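Penicillin-binding protein (Bacillus halodurans, PDB 3TG9) probably binds penicillin and related beta-lactams at a serine-based active site, like other penicillin-binding proteins of the beta-lactamase type. Local coordinates at residues I65-E70 with E177-Q182; L59-A64 with V170-Y175; A20-G25 with A325-L330. All blocks are in the same frame, centred on the assembly; numbering follows the deposited sequence.

Contact 1: I65-E70 with E177-Q182; sequences ICQLVE and EANVFQ
Gln67, on helix 58-70, faces Asn179 near the C-terminal end of helix 172-182, and their CA atoms, 8.5 Å apart, mark the nearest approach of two backbones that are bridged by a side chain. The terminal amide of Gln67 makes the bridge. Its NE2 gives a hydrogen bond to Asn179 O, 3.0 Å long and almost straight, with 176° at the hydrogen; the acceptor lies in the plane of the glutamine amide, whereas the donor stands above the plane of the Asn179 carbonyl. Because the chain is extended beyond CG (chi2 178°), the amide reaches the neighbouring helix, which has a wider pi-type turn at 177-182, closed by a weak bond from Gln182 N to Glu177 O. OE1 rests 3.4 Å from Asn179 CB, and the two side-chain amides stand at right angles. Both ends of the Gln67 amide have further partners: OE1 is hydrogen-bonded to Tyr175 OH, and NE2 also donates to Leu249 O, so this buried group is gripped by three bonds that fix its rotation. Asn179 ND2 is hydrogen-bonded to Tyr175 O within its own helix. The arrangement is a side-chain-to-backbone bridge between two helices, here in the helical region of a beta-lactamase-type fold.

Contact 2: L59-A64 with V170-Y175; sequences LFTAIA and VTFQEY
A threonine hydroxyl set against an aromatic ring is the striking feature here: Thr61 OG1 lies 3.2 Å from Phe172 CZ, at the meeting of two helices in the helical region of a beta-lactamase-type fold. The Thr61 side chain and the phenylalanine cross at about a right angle, and the hydroxyl comes to the ring obliquely. That oxygen has a polar partner as well, since it is hydrogen-bonded to Ser226 O, which satisfies it in a buried setting. Thr61 CG2 joins in from beside it, 3.9 Å from Phe172 CE1. The ring arrives there because Phe172 CG stands anti to the backbone N (chi1 176°), which carries the end of the side chain nearer to helix 58-70 than its first bond would suggest.

One turn further along each helix the second pair meets. Ala64 CB sits against the Tyr175 ring, 3.5 Å from CE2, and the small methyl lets the two backbones draw to 7.6 Å between the CA atoms of Ala64 and Tyr175. The ring runs past the alanine obliquely, with CD2 and CE2 nearest its CB, while the polar partner of the tyrosine hydroxyl is Gln67. Val164 and Ser168 of helix 155-168 also touch Tyr175.

Helix 172-182 starts with a capping box formed by Thr171 and Glu174. Thr171 OG1 accepts from Glu174 N at the N-cap, and in return Thr171 N donates to Glu174 OE1 over 2.9 Å, meeting the carboxylate oxygen on its anti side and somewhat out of the carboxylate plane.

Contact 3: A20-G25 with A325-L330; sequences ALMKKG and AAIEAL
The C-terminal helix 320-330 packs on a face of the large antiparallel sheet of this beta-lactamase-type fold, and the contact joins that helix to strand 18-24 through Met22, Ala20, Ile327 and Leu330. Strand and helix run nearly in the same direction, with 17° between the axes of 20-24 and 325-330 and a closest approach of 9.9 Å. No hydrogen bond crosses between them; the side-chain contacts are apolar, and one methyl also lies against a backbone oxygen. Ile327 is the centre on the helix: with CG1 anti to the carbonyl carbon (chi1 -64°), its two branches are shared out along the strand, CD1 lying 4.0 Å from Ala20 CB while CG2 turns to Met22. The Met22 chain bends at its sulfur (chi3 -88°), and its terminal methyl is brought in beside the helix, where the methionine and the isoleucine run antiparallel alongside one another. Met22 CE lies 3.4 Å from Ile327 O and reaches the next turn, 3.6 Å from Leu330 CB. Leu330 is exposed in spite of this touch, whereas Ala20, Met22 and Ile327 are buried.

Leu21 points to the other side of the strand, where helix 234-245 covers it, so strand 18-24 lies between helices on both faces of the sheet. Leu7 and Ile10 of helix 7-13 pack on Ile327 as well. The tightest carbon pair is Met22 CE to Ile327 CG2, at 3.4 Å, shorter than carbons normally keep.

In the fold
From the N terminus, the chain lays down strand 18-24 early; the late strand 308-314 pairs with it, and helix 320-330 then packs on it. Contact 3 therefore closes a loop of about 300 residues and joins the two ends of the chain at the sheet. Contacts 1 and 2 both fall within this loop. Helix 58-70 comes next, supplying 59-64 and then 65-70; after some hundred residues, helix 172-182 and the residues leading into it return as 170-175 and 177-182. Their segments alternate, so the two loops cross, and the centres lie 6 Å apart, with Phe60 meeting Phe181 between them. Contact 3 is centred about 28 Å from both.

Contact 1: I65-E70 with E177-Q182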
loop_
_atom_site.group_PDB
_atom_site.type_symbol
_atom_site.label_atom_id
_atom_site.label_comp_id
_atom_site.label_asym_id
_atom_site.label_seq_id
_atom_site.Cartn_x
_atom_site.Cartn_y
_atom_site.Cartn_z
ATOM N N ILE B 65 17.313 -4.236 24.712
ATOM C CA ILE B 65 18.733 -3.963 24.914
ATOM C C ILE B 65 19.126 -4.180 26.370
ATOM O O ILE B 65 20.214 -4.684 26.668
ATOM C CB ILE B 65 19.097 -2.531 24.506
ATOM C CG1 ILE B 65 19.222 -2.426 22.985
ATOM C CG2 ILE B 65 20.403 -2.109 25.173
ATOM C CD1 ILE B 65 20.414 -3.173 22.422
ATOM N N CYS B 66 18.231 -3.806 27.275
ATOM C CA CYS B 66 18.467 -4.014 28.701
ATOM C C CYS B 66 18.476 -5.501 29.041
ATOM O O CYS B 66 19.260 -5.935 29.879
ATOM C CB CYS B 66 17.422 -3.273 29.533
ATOM S SG CYS B 66 17.595 -1.489 29.431
ATOM N N GLN B 67 17.622 -6.282 28.380
ATOM C CA GLN B 67 17.574 -7.723 28.635
ATOM C C GLN B 67 18.887 -8.398 28.271
ATOM O O GLN B 67 19.311 -9.347 28.934
ATOM C CB GLN B 67 16.448 -8.392 27.858
ATOM C CG GLN B 67 15.060 -8.022 28.301
ATOM C CD GLN B 67 14.013 -8.691 27.443
ATOM O OE1 GLN B 67 14.263 -8.985 26.274
ATOM N NE2 GLN B 67 12.836 -8.940 28.014
ATOM N N LEU B 68 19.519 -7.916 27.208
ATOM C CA LEU B 68 20.813 -8.441 26.800
ATOM C C LEU B 68 21.869 -8.074 27.835
ATOM O O LEU B 68 22.766 -8.864 28.132
ATOM C CB LEU B 68 21.206 -7.901 25.426
ATOM C CG LEU B 68 20.263 -8.268 24.276
ATOM C CD1 LEU B 68 20.764 -7.668 22.986
ATOM C CD2 LEU B 68 20.121 -9.777 24.156
ATOM N N VAL B 69 21.764 -6.870 28.382
ATOM C CA VAL B 69 22.678 -6.462 29.441
ATOM C C VAL B 69 22.435 -7.309 30.691
ATOM O O VAL B 69 23.369 -7.880 31.242
ATOM C CB VAL B 69 22.577 -4.954 29.746
ATOM C CG1 VAL B 69 23.517 -4.565 30.893
ATOM C CG2 VAL B 69 22.895 -4.142 28.494
ATOM N N GLU B 70 21.177 -7.422 31.109
ATOM C CA GLU B 70 20.835 -8.220 32.284
ATOM C C GLU B 70 21.253 -9.678 32.124
ATOM O O GLU B 70 21.540 -10.359 33.109
ATOM C CB GLU B 70 19.337 -8.125 32.614
ATOM C CG GLU B 70 18.852 -9.169 33.614
ATOM C CD GLU B 70 17.414 -8.949 34.071
ATOM O OE1 GLU B 70 16.923 -7.808 33.934
ATOM O OE2 GLU B 70 16.772 -9.909 34.574
ATOM N N GLU B 177 9.063 -9.785 19.640
ATOM C CA GLU B 177 7.827 -10.557 19.700
ATOM C C GLU B 177 7.971 -11.745 20.664
ATOM O O GLU B 177 7.010 -12.152 21.329
ATOM C CB GLU B 177 7.414 -11.007 18.280
ATOM C CG GLU B 177 7.244 -9.812 17.316
ATOM C CD GLU B 177 6.831 -10.192 15.892
ATOM O OE1 GLU B 177 7.277 -11.246 15.382
ATOM O OE2 GLU B 177 6.074 -9.411 15.268
ATOM N N ALA B 178 9.186 -12.276 20.761
ATOM C CA ALA B 178 9.456 -13.420 21.625
ATOM C C ALA B 178 9.787 -13.008 23.069
ATOM O O ALA B 178 9.205 -13.523 24.021
ATOM C CB ALA B 178 10.587 -14.258 21.038
ATOM N N ASN B 179 10.714 -12.067 23.220
ATOM C CA ASN B 179 11.223 -11.682 24.532
ATOM C C ASN B 179 10.494 -10.520 25.185
ATOM O O ASN B 179 10.734 -10.211 26.355
ATOM C CB ASN B 179 12.708 -11.356 24.434
ATOM C CG ASN B 179 13.520 -12.530 23.957
ATOM O OD1 ASN B 179 13.697 -13.506 24.679
ATOM N ND2 ASN B 179 14.012 -12.451 22.731
ATOM N N VAL B 180 9.609 -9.867 24.444
ATOM C CA VAL B 180 8.883 -8.736 25.004
ATOM C C VAL B 180 7.373 -8.894 24.908
ATOM O O VAL B 180 6.691 -8.853 25.919
ATOM C CB VAL B 180 9.312 -7.404 24.371
ATOM C CG1 VAL B 180 8.461 -6.271 24.917
ATOM C CG2 VAL B 180 10.787 -7.146 24.633
ATOM N N PHE B 181 6.841 -9.072 23.703
ATOM C CA PHE B 181 5.399 -9.257 23.574
ATOM C C PHE B 181 4.927 -10.532 24.268
ATOM O O PHE B 181 3.890 -10.534 24.927
ATOM C CB PHE B 181 4.954 -9.266 22.109
ATOM C CG PHE B 181 5.220 -7.976 21.387
ATOM C CD1 PHE B 181 5.464 -6.805 22.094
ATOM C CD2 PHE B 181 5.209 -7.929 20.001
ATOM C CE1 PHE B 181 5.714 -5.612 21.433
ATOM C CE2 PHE B 181 5.451 -6.740 19.331
ATOM C CZ PHE B 181 5.703 -5.581 20.039
ATOM N N GLN B 182 5.689 -11.609 24.118
ATOM C CA GLN B 182 5.263 -12.913 24.604
ATOM C C GLN B 182 5.460 -12.948 26.105
ATOM O O GLN B 182 4.576 -13.362 26.854
ATOM C CB GLN B 182 6.094 -14.020 23.956
ATOM C CG GLN B 182 5.434 -15.390 23.969
ATOM C CD GLN B 182 4.452 -15.573 22.819
ATOM O OE1 GLN B 182 3.604 -14.714 22.559
ATOM N NE2 GLN B 182 4.567 -16.699 22.125
#

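Contact 2: L59-A64 with V170-Y175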
loop_
_atom_site.group_PDB
_atom_site.type_symbol
_atom_site.label_atom_id
_atom_site.label_comp_id
_atom_site.label_asym_id
_atom_site.label_seq_id
_atom_site.Cartn_x
_atom_site.Cartn_y
_atom_site.Cartn_z
ATOM N N LEU B 59 10.623 2.166 23.177
ATOM C CA LEU B 59 10.651 1.557 24.508
ATOM C C LEU B 59 10.938 0.052 24.458
ATOM O O LEU B 59 11.671 -0.467 25.308
ATOM C CB LEU B 59 9.331 1.802 25.247
ATOM C CG LEU B 59 9.172 1.130 26.620
ATOM C CD1 LEU B 59 10.318 1.487 27.553
ATOM C CD2 LEU B 59 7.856 1.530 27.240
ATOM N N PHE B 60 10.345 -0.639 23.480
ATOM C CA PHE B 60 10.541 -2.080 23.331
ATOM C C PHE B 60 11.988 -2.342 22.939
ATOM O O PHE B 60 12.570 -3.358 23.313
ATOM C CB PHE B 60 9.626 -2.691 22.247
ATOM C CG PHE B 60 8.175 -2.278 22.340
ATOM C CD1 PHE B 60 7.672 -1.660 23.475
ATOM C CD2 PHE B 60 7.307 -2.530 21.282
ATOM C CE1 PHE B 60 6.334 -1.283 23.545
ATOM C CE2 PHE B 60 5.972 -2.157 21.346
ATOM C CZ PHE B 60 5.490 -1.528 22.484
ATOM N N THR B 61 12.561 -1.429 22.161
ATOM C CA THR B 61 13.959 -1.546 21.771
ATOM C C THR B 61 14.849 -1.410 23.002
ATOM O O THR B 61 15.799 -2.170 23.176
ATOM C CB THR B 61 14.345 -0.484 20.731
ATOM O OG1 THR B 61 13.454 -0.574 19.615
ATOM C CG2 THR B 61 15.769 -0.689 20.253
ATOM N N ALA B 62 14.527 -0.452 23.864
ATOM C CA ALA B 62 15.304 -0.239 25.083
ATOM C C ALA B 62 15.167 -1.429 26.016
ATOM O O ALA B 62 16.147 -1.884 26.603
ATOM C CB ALA B 62 14.870 1.028 25.775
ATOM N N ILE B 63 13.947 -1.936 26.150
ATOM C CA ILE B 63 13.704 -3.105 26.988
ATOM C C ILE B 63 14.557 -4.277 26.497
ATOM O O ILE B 63 15.201 -4.971 27.284
ATOM C CB ILE B 63 12.218 -3.507 26.962
ATOM C CG1 ILE B 63 11.347 -2.398 27.549
ATOM C CG2 ILE B 63 11.990 -4.824 27.715
ATOM C CD1 ILE B 63 9.863 -2.753 27.601
ATOM N N ALA B 64 14.560 -4.494 25.187
ATOM C CA ALA B 64 15.311 -5.600 24.600
ATOM C C ALA B 64 16.803 -5.453 24.878
ATOM O O ALA B 64 17.475 -6.420 25.234
ATOM C CB ALA B 64 15.057 -5.676 23.099
ATOM N N VAL B 170 18.999 -13.455 16.016
ATOM C CA VAL B 170 17.688 -13.444 15.371
ATOM C C VAL B 170 17.392 -12.038 14.855
ATOM O O VAL B 170 18.183 -11.125 15.065
ATOM C CB VAL B 170 16.575 -13.902 16.332
ATOM C CG1 VAL B 170 16.651 -15.410 16.558
ATOM C CG2 VAL B 170 16.656 -13.143 17.665
ATOM N N THR B 171 16.270 -11.857 14.163
ATOM C CA THR B 171 15.916 -10.525 13.671
ATOM C C THR B 171 15.395 -9.695 14.828
ATOM O O THR B 171 14.944 -10.246 15.827
ATOM C CB THR B 171 14.836 -10.565 12.568
ATOM O OG1 THR B 171 13.632 -11.144 13.087
ATOM C CG2 THR B 171 15.320 -11.376 11.361
ATOM N N PHE B 172 15.456 -8.373 14.691
ATOM C CA PHE B 172 14.949 -7.495 15.730
ATOM C C PHE B 172 13.510 -7.837 16.097
ATOM O O PHE B 172 13.187 -8.027 17.271
ATOM C CB PHE B 172 15.047 -6.025 15.326
ATOM C CG PHE B 172 14.447 -5.095 16.339
ATOM C CD1 PHE B 172 15.119 -4.809 17.519
ATOM C CD2 PHE B 172 13.197 -4.533 16.130
ATOM C CE1 PHE B 172 14.562 -3.965 18.463
ATOM C CE2 PHE B 172 12.630 -3.692 17.077
ATOM C CZ PHE B 172 13.315 -3.408 18.245
ATOM N N GLN B 173 12.661 -7.917 15.081
ATOM C CA GLN B 173 11.246 -8.242 15.243
ATOM C C GLN B 173 11.027 -9.577 15.958
ATOM O O GLN B 173 10.170 -9.694 16.851
ATOM C CB GLN B 173 10.556 -8.249 13.871
ATOM C CG GLN B 173 10.575 -6.892 13.141
ATOM C CD GLN B 173 11.914 -6.558 12.479
ATOM O OE1 GLN B 173 12.853 -7.355 12.505
ATOM N NE2 GLN B 173 11.996 -5.372 11.866
ATOM N N GLU B 174 11.802 -10.579 15.562
ATOM C CA GLU B 174 11.744 -11.883 16.200
ATOM C C GLU B 174 12.083 -11.775 17.684
ATOM O O GLU B 174 11.401 -12.359 18.528
ATOM C CB GLU B 174 12.698 -12.863 15.516
ATOM C CG GLU B 174 12.134 -13.496 14.264
ATOM C CD GLU B 174 13.181 -14.264 13.482
ATOM O OE1 GLU B 174 14.387 -14.031 13.700
ATOM O OE2 GLU B 174 12.795 -15.093 12.632
ATOM N N TYR B 175 13.137 -11.027 17.999
ATOM C CA TYR B 175 13.543 -10.871 19.386
ATOM C C TYR B 175 12.416 -10.263 20.224
ATOM O O TYR B 175 12.053 -10.797 21.276
ATOM C CB TYR B 175 14.819 -10.034 19.521
ATOM C CG TYR B 175 15.324 -10.007 20.955
ATOM C CD1 TYR B 175 16.344 -10.856 21.369
ATOM C CD2 TYR B 175 14.746 -9.170 21.903
ATOM C CE1 TYR B 175 16.791 -10.859 22.683
ATOM C CE2 TYR B 175 15.189 -9.165 23.224
ATOM C CZ TYR B 175 16.213 -10.011 23.605
ATOM O OH TYR B 175 16.664 -10.018 24.913
#

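Contact 3: A20-G25 with A325-L330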
loop_
_atom_site.group_PDB
_atom_site.type_symbol
_atom_site.label_atom_id
_atom_site.label_comp_id
_atom_site.label_asym_id
_atom_site.label_seq_id
_atom_site.Cartn_x
_atom_site.Cartn_y
_atom_site.Cartn_z
ATOM N N ALA B 20 -8.830 4.494 23.071
ATOM C CA ALA B 20 -8.197 4.948 24.311
ATOM C C ALA B 20 -8.458 3.972 25.451
ATOM O O ALA B 20 -9.472 3.275 25.460
ATOM C CB ALA B 20 -8.683 6.343 24.682
ATOM N N LEU B 21 -7.537 3.919 26.409
ATOM C CA LEU B 21 -7.675 3.055 27.576
ATOM C C LEU B 21 -7.184 3.766 28.841
ATOM O O LEU B 21 -6.221 4.540 28.802
ATOM C CB LEU B 21 -6.910 1.741 27.367
ATOM C CG LEU B 21 -6.743 0.761 28.531
ATOM C CD1 LEU B 21 -6.458 -0.624 28.016
ATOM C CD2 LEU B 21 -5.630 1.194 29.465
ATOM N N MET B 22 -7.854 3.504 29.961
ATOM C CA MET B 22 -7.407 4.013 31.265
ATOM C C MET B 22 -7.590 2.966 32.350
ATOM O O MET B 22 -8.660 2.383 32.481
ATOM C CB MET B 22 -8.175 5.264 31.668
ATOM C CG MET B 22 -8.336 5.373 33.169
ATOM S SD MET B 22 -9.550 6.602 33.661
ATOM C CE MET B 22 -8.530 8.065 33.746
ATOM N N LYS B 23 -6.544 2.727 33.126
ATOM C CA LYS B 23 -6.633 1.767 34.212
ATOM C C LYS B 23 -6.094 2.358 35.511
ATOM O O LYS B 23 -4.992 2.916 35.536
ATOM C CB LYS B 23 -5.892 0.483 33.857
ATOM C CG LYS B 23 -5.451 -0.316 35.059
ATOM C CD LYS B 23 -5.374 -1.795 34.749
ATOM C CE LYS B 23 -4.817 -2.560 35.923
ATOM N NZ LYS B 23 -5.585 -3.801 36.181
ATOM N N LYS B 24 -6.884 2.241 36.578
ATOM C CA LYS B 24 -6.501 2.764 37.891
ATOM C C LYS B 24 -6.110 1.649 38.850
ATOM O O LYS B 24 -6.964 0.971 39.411
ATOM C CB LYS B 24 -7.631 3.609 38.491
ATOM C CG LYS B 24 -8.141 4.690 37.550
ATOM C CD LYS B 24 -8.688 5.903 38.297
ATOM C CE LYS B 24 -10.160 5.747 38.653
ATOM N NZ LYS B 24 -10.733 7.023 39.182
ATOM N N GLY B 25 -4.809 1.463 39.027
ATOM C CA GLY B 25 -4.298 0.477 39.956
ATOM C C GLY B 25 -4.735 -0.937 39.654
ATOM O O GLY B 25 -4.183 -1.586 38.763
ATOM N N ALA B 325 -4.338 14.239 27.709
ATOM C CA ALA B 325 -4.458 15.260 28.745
ATOM C C ALA B 325 -5.830 15.197 29.423
ATOM O O ALA B 325 -5.928 15.264 30.646
ATOM C CB ALA B 325 -4.211 16.643 28.160
ATOM N N ALA B 326 -6.883 15.059 28.619
ATOM C CA ALA B 326 -8.246 14.958 29.136
ATOM C C ALA B 326 -8.393 13.800 30.104
ATOM O O ALA B 326 -9.142 13.891 31.077
ATOM C CB ALA B 326 -9.241 14.819 28.003
ATOM N N ILE B 327 -7.665 12.721 29.840
ATOM C CA ILE B 327 -7.780 11.507 30.640
ATOM C C ILE B 327 -6.951 11.578 31.917
ATOM O O ILE B 327 -7.402 11.146 32.976
ATOM C CB ILE B 327 -7.335 10.253 29.857
ATOM C CG1 ILE B 327 -8.257 9.988 28.660
ATOM C CG2 ILE B 327 -7.290 9.045 30.775
ATOM C CD1 ILE B 327 -7.874 8.737 27.846
ATOM N N GLU B 328 -5.731 12.098 31.825
ATOM C CA GLU B 328 -4.875 12.130 32.999
ATOM C C GLU B 328 -5.420 13.138 34.009
ATOM O O GLU B 328 -5.132 13.052 35.206
ATOM C CB GLU B 328 -3.410 12.386 32.628
ATOM C CG GLU B 328 -3.143 13.677 31.900
ATOM C CD GLU B 328 -1.659 13.863 31.614
ATOM O OE1 GLU B 328 -0.924 12.854 31.527
ATOM O OE2 GLU B 328 -1.222 15.022 31.477
ATOM N N ALA B 329 -6.218 14.080 33.511
ATOM C CA ALA B 329 -6.977 14.986 34.358
ATOM C C ALA B 329 -7.923 14.207 35.263
ATOM O O ALA B 329 -7.949 14.424 36.482
ATOM C CB ALA B 329 -7.770 15.961 33.495
ATOM N N LEU B 330 -8.693 13.302 34.661
ATOM C CA LEU B 330 -9.588 12.411 35.401
ATOM C C LEU B 330 -8.918 11.833 36.647
ATOM O O LEU B 330 -9.547 11.687 37.694
ATOM C CB LEU B 330 -10.073 11.275 34.500
ATOM C CG LEU B 330 -11.398 11.452 33.748
ATOM C CD1 LEU B 330 -11.567 12.858 33.184
ATOM C CD2 LEU B 330 -11.513 10.400 32.655
#